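Local coordinates for YscQ-C, type III secretion protein (Yersinia pseudotuberculosis, PDB 3UEP) that forms part of the Yop type III secretion machinery, as the C-terminal, FliN-like fragment made from an internal translation start of yscQ, at residues E55-L58 against R63-G66; G68-I73 against L77-E82. All coordinates share one frame; numbering follows the deposited sequence. Where two conformers were deposited one is given.

Contact 1: residues E55-L58 against R63-G66; sequences EVRL and RLLG
With its CG anti to the carbonyl carbon and beside the backbone N (chi1 -80°), Leu-58 brings its CD1 methyl to 3.9 Å from Gly-66 O; Leu-64, its CG anti to the backbone N, reaches back with CD1 toward Arg-57. Between them sits a classic beta bulge in the hairpin of strands 55-60 and 63-73, part of the FliN-type C-terminal domain. Leu-65 and Gly-66 together face the single residue Leu-58. The carbonyl oxygen of Leu-58 accepts a bond from Leu-65 N, short at 2.6 Å and close to the carbonyl direction, which dominates the bulge; a second bond to it, from Gly-66 N at 3.3 Å, is weak. In return Leu-58 N gives an almost straight bond to Gly-66 O, 2.7 Å long. That same Gly-66 oxygen also receives a CA-H contact from Arg-57. Leu-65 breaks the extended run with a psi of -25°, as the extra residue of a bulge does, and the axes of the two short segments run at 119° to each other, well away from antiparallel. Side-chain contact is thin: Leu-58 CD2 and Leu-65 CD2 lie 4.3 Å apart. Leu-58 also packs on Phe-25 and Ile-81, while Leu-65 meets Leu-37 of the second subunit. In the modelled conformers Glu-55 OE2 lies at the edge of the Arg-57 guanidinium and in its plane, 3.6 Å from Arg-57 NH1, and Arg-57 NH2 has weak partners in Glu-26 and Gly-28 O. The aliphatic root stays at the contact, with Arg-57 CB 4.0 Å from Leu-64 CD1.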
loop_
_atom_site.group_PDB
_atom_site.type_symbol
_atom_site.label_atom_id
_atom_site.label_comp_id
_atom_site.label_asym_id
_atom_site.label_seq_id
_atom_site.Cartn_x
_atom_site.Cartn_y
_atom_site.Cartn_z
ATOM N N GLU A 55 -2.081 -0.492 -10.954
ATOM C CA GLU A 55 -2.846 0.281 -9.979
ATOM C C GLU A 55 -2.072 0.588 -8.695
ATOM O O GLU A 55 -1.506 -0.298 -8.063
ATOM C CB GLU A 55 -4.163 -0.441 -9.638
ATOM C CG GLU A 55 -5.214 0.439 -8.933
ATOM C CD GLU A 55 -6.521 -0.299 -8.639
ATOM O OE1 GLU A 55 -7.314 -0.514 -9.582
ATOM O OE2 GLU A 55 -6.759 -0.658 -7.462
ATOM N N VAL A 56 -2.062 1.861 -8.315
ATOM C CA VAL A 56 -1.580 2.267 -7.002
ATOM C C VAL A 56 -2.790 2.842 -6.271
ATOM O O VAL A 56 -3.546 3.638 -6.835
ATOM C CB VAL A 56 -0.471 3.329 -7.098
ATOM C CG1 VAL A 56 -0.076 3.836 -5.712
ATOM C CG2 VAL A 56 0.738 2.754 -7.818
ATOM N N ARG A 57 -3.012 2.419 -5.035
ATOM C CA ARG A 57 -4.066 3.021 -4.232
ATOM C C ARG A 57 -3.423 3.991 -3.251
ATOM O O ARG A 57 -2.439 3.658 -2.598
ATOM C CB ARG A 57 -4.880 1.949 -3.496
ATOM C CG ARG A 57 -5.728 1.080 -4.426
ATOM C CD ARG A 57 -6.209 -0.198 -3.749
ATOM N NE ARG A 57 -5.122 -0.950 -3.127
ATOM C CZ ARG A 57 -4.295 -1.764 -3.777
ATOM N NH1 ARG A 57 -4.410 -1.944 -5.088
ATOM N NH2 ARG A 57 -3.343 -2.393 -3.109
ATOM N N LEU A 58 -3.968 5.203 -3.174
ATOM C CA LEU A 58 -3.514 6.152 -2.176
ATOM C C LEU A 58 -4.404 6.055 -0.955
ATOM O O LEU A 58 -5.619 6.187 -1.053
ATOM C CB LEU A 58 -3.568 7.587 -2.695
ATOM C CG LEU A 58 -2.450 8.086 -3.606
ATOM C CD1 LEU A 58 -2.516 7.391 -4.973
ATOM C CD2 LEU A 58 -2.587 9.595 -3.745
ATOM N N ARG A 63 -7.452 5.117 4.888
ATOM C CA ARG A 63 -8.688 5.142 4.106
ATOM C C ARG A 63 -8.408 5.535 2.654
ATOM O O ARG A 63 -7.583 6.403 2.388
ATOM C CB ARG A 63 -9.675 6.152 4.691
ATOM C CG ARG A 63 -10.290 5.771 6.030
ATOM C CD ARG A 63 -11.487 6.675 6.336
ATOM N NE ARG A 63 -12.069 6.427 7.653
ATOM C CZ ARG A 63 -11.926 7.233 8.703
ATOM N NH1 ARG A 63 -11.221 8.354 8.599
ATOM N NH2 ARG A 63 -12.495 6.923 9.861
ATOM N N LEU A 64 -9.127 4.923 1.723
ATOM C CA LEU A 64 -8.867 5.104 0.298
ATOM C C LEU A 64 -9.081 6.554 -0.148
ATOM O O LEU A 64 -10.171 7.106 -0.010
ATOM C CB LEU A 64 -9.742 4.149 -0.524
ATOM C CG LEU A 64 -9.616 4.237 -2.046
ATOM C CD1 LEU A 64 -8.188 3.894 -2.468
ATOM C CD2 LEU A 64 -10.631 3.315 -2.755
ATOM N N LEU A 65 -8.038 7.155 -0.710
ATOM C CA LEU A 65 -8.075 8.556 -1.105
ATOM C C LEU A 65 -8.074 8.696 -2.626
ATOM O O LEU A 65 -8.532 9.691 -3.170
ATOM C CB LEU A 65 -6.864 9.275 -0.503
ATOM C CG LEU A 65 -6.564 10.728 -0.839
ATOM C CD1 LEU A 65 -7.428 11.615 0.015
ATOM C CD2 LEU A 65 -5.108 11.008 -0.561
ATOM N N GLY A 66 -7.545 7.700 -3.322
ATOM C CA GLY A 66 -7.490 7.766 -4.769
ATOM C C GLY A 66 -6.643 6.689 -5.401
ATOM O O GLY A 66 -6.102 5.818 -4.706
#

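Contact 2: residues G68-I73 against L77-E82; sequences GRLVEI and LGVRIE
A regular antiparallel beta hairpin, strands 63-73 and 76-84, forms the C-terminal end of the sheet in this FliN-like domain, and 68-73 runs against 77-82 along it. Two hydrogen-bonded pairs carry the backbone, Arg-69 with Arg-80 and Val-71 with Gly-78. The bond from Gly-78 N to Val-71 O is 2.8 Å long, and the one from Val-71 N to Gly-78 O is nearly straight at hydrogen (174°). Gly-68 CA comes within 3.3 Å of Arg-80 O, a close approach between backbones at a residue that carries no side chain. On the face of Leu-70, Leu-77 and Val-79, the CD2 methyl of Leu-70 meets Leu-77 CD1 at 4.1 Å, and Val-56 of strand 55-60 packs on Leu-70 and Val-79. The other face mixes Val-71 with the charged side chains of Arg-69 and Arg-80. Arg-69 bends at chi3 (74°), and in the modelled conformer Val-71 CG1 of the same strand lies 3.9 Å above one face of the Arg-69 guanidinium, offset toward the rim. Gly-78, Val-79 and Arg-80 pair with a strand of the second subunit, so the sheet runs on across the interface, and Arg-80 NH1 bonds to Gly-43 O of that subunit. In that same conformer of Arg-69, its NE and Glu-82 OE2 form only a long salt bridge, 3.9 Å, bridged by one water that accepts from Arg-69 NE and donates to Glu-82 OE2 at 2.8 Å.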
loop_
_atom_site.group_PDB
_atom_site.type_symbol
_atom_site.label_atom_id
_atom_site.label_comp_id
_atom_site.label_asym_id
_atom_site.label_seq_id
_atom_site.Cartn_x
_atom_site.Cartn_y
_atom_site.Cartn_z
ATOM N N GLY A 68 -3.798 5.650 -8.757
ATOM C CA GLY A 68 -2.724 6.175 -9.566
ATOM C C GLY A 68 -1.986 5.055 -10.276
ATOM O O GLY A 68 -2.409 3.903 -10.258
ATOM N N ARG A 69 -0.858 5.400 -10.876
ATOM C CA ARG A 69 -0.072 4.461 -11.651
ATOM C C ARG A 69 1.394 4.586 -11.260
ATOM O O ARG A 69 1.900 5.698 -11.117
ATOM C CB ARG A 69 -0.245 4.789 -13.131
ATOM C CG ARG A 69 0.512 3.896 -14.084
ATOM C CD ARG A 69 0.047 4.163 -15.504
ATOM N NE ARG A 69 0.548 5.434 -16.015
ATOM C CZ ARG A 69 1.554 5.531 -16.876
ATOM N NH1 ARG A 69 2.154 4.427 -17.318
ATOM N NH2 ARG A 69 1.959 6.727 -17.296
ATOM N N LEU A 70 2.080 3.458 -11.079
ATOM C CA LEU A 70 3.511 3.514 -10.806
ATOM C C LEU A 70 4.219 3.992 -12.058
ATOM O O LEU A 70 3.954 3.487 -13.144
ATOM C CB LEU A 70 4.070 2.141 -10.479
ATOM C CG LEU A 70 3.973 1.502 -9.109
ATOM C CD1 LEU A 70 4.891 0.289 -9.138
ATOM C CD2 LEU A 70 4.375 2.466 -8.000
ATOM N N VAL A 71 5.120 4.956 -11.906
ATOM C CA VAL A 71 5.995 5.379 -12.994
ATOM C C VAL A 71 7.441 5.414 -12.497
ATOM O O VAL A 71 7.693 5.495 -11.293
ATOM C CB VAL A 71 5.623 6.783 -13.529
ATOM C CG1 VAL A 71 4.197 6.799 -14.075
ATOM C CG2 VAL A 71 5.799 7.825 -12.437
ATOM N N GLU A 72 8.387 5.345 -13.427
ATOM C CA GLU A 72 9.803 5.410 -13.088
ATOM C C GLU A 72 10.414 6.674 -13.674
ATOM O O GLU A 72 10.799 6.701 -14.844
ATOM C CB GLU A 72 10.536 4.183 -13.627
ATOM C CG GLU A 72 12.051 4.242 -13.490
ATOM C CD GLU A 72 12.749 3.213 -14.362
ATOM O OE1 GLU A 72 12.201 2.892 -15.437
ATOM O OE2 GLU A 72 13.835 2.725 -13.975
ATOM N N ILE A 73 10.497 7.727 -12.870
ATOM C CA ILE A 73 11.105 8.965 -13.345
ATOM C C ILE A 73 12.585 9.068 -12.989
ATOM O O ILE A 73 12.942 9.389 -11.856
ATOM C CB ILE A 73 10.353 10.227 -12.862
ATOM C CG1 ILE A 73 10.283 10.277 -11.331
ATOM C CG2 ILE A 73 8.965 10.294 -13.504
ATOM C CD1 ILE A 73 10.267 11.691 -10.768
ATOM N N LEU A 77 11.197 5.810 -8.277
ATOM C CA LEU A 77 9.804 5.422 -8.282
ATOM C C LEU A 77 8.889 6.614 -7.999
ATOM O O LEU A 77 9.121 7.387 -7.066
ATOM C CB LEU A 77 9.587 4.334 -7.229
ATOM C CG LEU A 77 8.366 3.426 -7.390
ATOM C CD1 LEU A 77 8.433 2.689 -8.728
ATOM C CD2 LEU A 77 8.275 2.439 -6.219
ATOM N N GLY A 78 7.843 6.757 -8.801
ATOM C CA GLY A 78 6.859 7.793 -8.563
ATOM C C GLY A 78 5.448 7.293 -8.768
ATOM O O GLY A 78 5.234 6.155 -9.205
ATOM N N VAL A 79 4.479 8.147 -8.446
ATOM C CA VAL A 79 3.083 7.819 -8.647
ATOM C C VAL A 79 2.382 8.924 -9.429
ATOM O O VAL A 79 2.372 10.078 -8.996
ATOM C CB VAL A 79 2.354 7.627 -7.309
ATOM C CG1 VAL A 79 0.871 7.377 -7.546
ATOM C CG2 VAL A 79 2.975 6.479 -6.536
ATOM N N ARG A 80 1.795 8.618 -10.573
ATOM C CA ARG A 80 0.996 9.599 -11.275
ATOM C C ARG A 80 -0.467 9.456 -10.994
ATOM O O ARG A 80 -1.022 8.472 -11.295
ATOM C CB ARG A 80 1.242 9.597 -12.774
ATOM C CG ARG A 80 0.774 10.871 -13.394
ATOM C CD ARG A 80 1.295 11.188 -14.745
ATOM N NE ARG A 80 2.723 11.404 -14.864
ATOM C CZ ARG A 80 3.348 12.560 -14.723
ATOM N NH1 ARG A 80 2.707 13.653 -14.414
ATOM N NH2 ARG A 80 4.640 12.613 -14.879
ATOM N N ILE A 81 -1.085 10.475 -10.430
ATOM C CA ILE A 81 -2.485 10.445 -10.019
ATOM C C ILE A 81 -3.409 10.297 -11.220
ATOM O O ILE A 81 -3.200 10.926 -12.259
ATOM C CB ILE A 81 -2.903 11.722 -9.249
ATOM C CG1 ILE A 81 -2.067 11.918 -7.975
ATOM C CG2 ILE A 81 -4.395 11.681 -8.932
ATOM C CD1 ILE A 81 -2.218 10.809 -6.959
ATOM N N GLU A 82 -4.446 9.482 -11.067
ATOM C CA GLU A 82 -5.388 9.254 -12.153
ATOM C C GLU A 82 -6.799 9.625 -11.756
ATOM O O GLU A 82 -7.608 10.026 -12.592
ATOM C CB GLU A 82 -5.337 7.788 -12.602
ATOM C CG GLU A 82 -4.047 7.483 -13.388
ATOM C CD GLU A 82 -3.964 6.055 -13.900
ATOM O OE1 GLU A 82 -4.689 5.181 -13.369
ATOM O OE2 GLU A 82 -3.161 5.809 -14.830
HETATM O O HOH W 1 -1.381 7.895 -15.521
#

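How the contacts relate
Both contacts are hairpin pairings that share strand 63-73, contact 1 on the side of strand 55-60 and contact 2 on the side of strand 76-84. They meet at that shared strand, where Val-56 O and Gly-68 N are 2.8 Å apart, a probable hydrogen bond. Leu-58 CD2 also packs on Ile-81 CD1, continuing one apolar face. Contact 1 lies near the middle of the chain, yet it is partly buried and its pairing short and irregular; contact 2 is buried despite its place farther out, with the longer regular register and the larger buried area. The second subunit touches contact 1 lightly but extends the sheet beside contact 2, where the face of Arg-69 and Arg-80 carries charge and a bridging water.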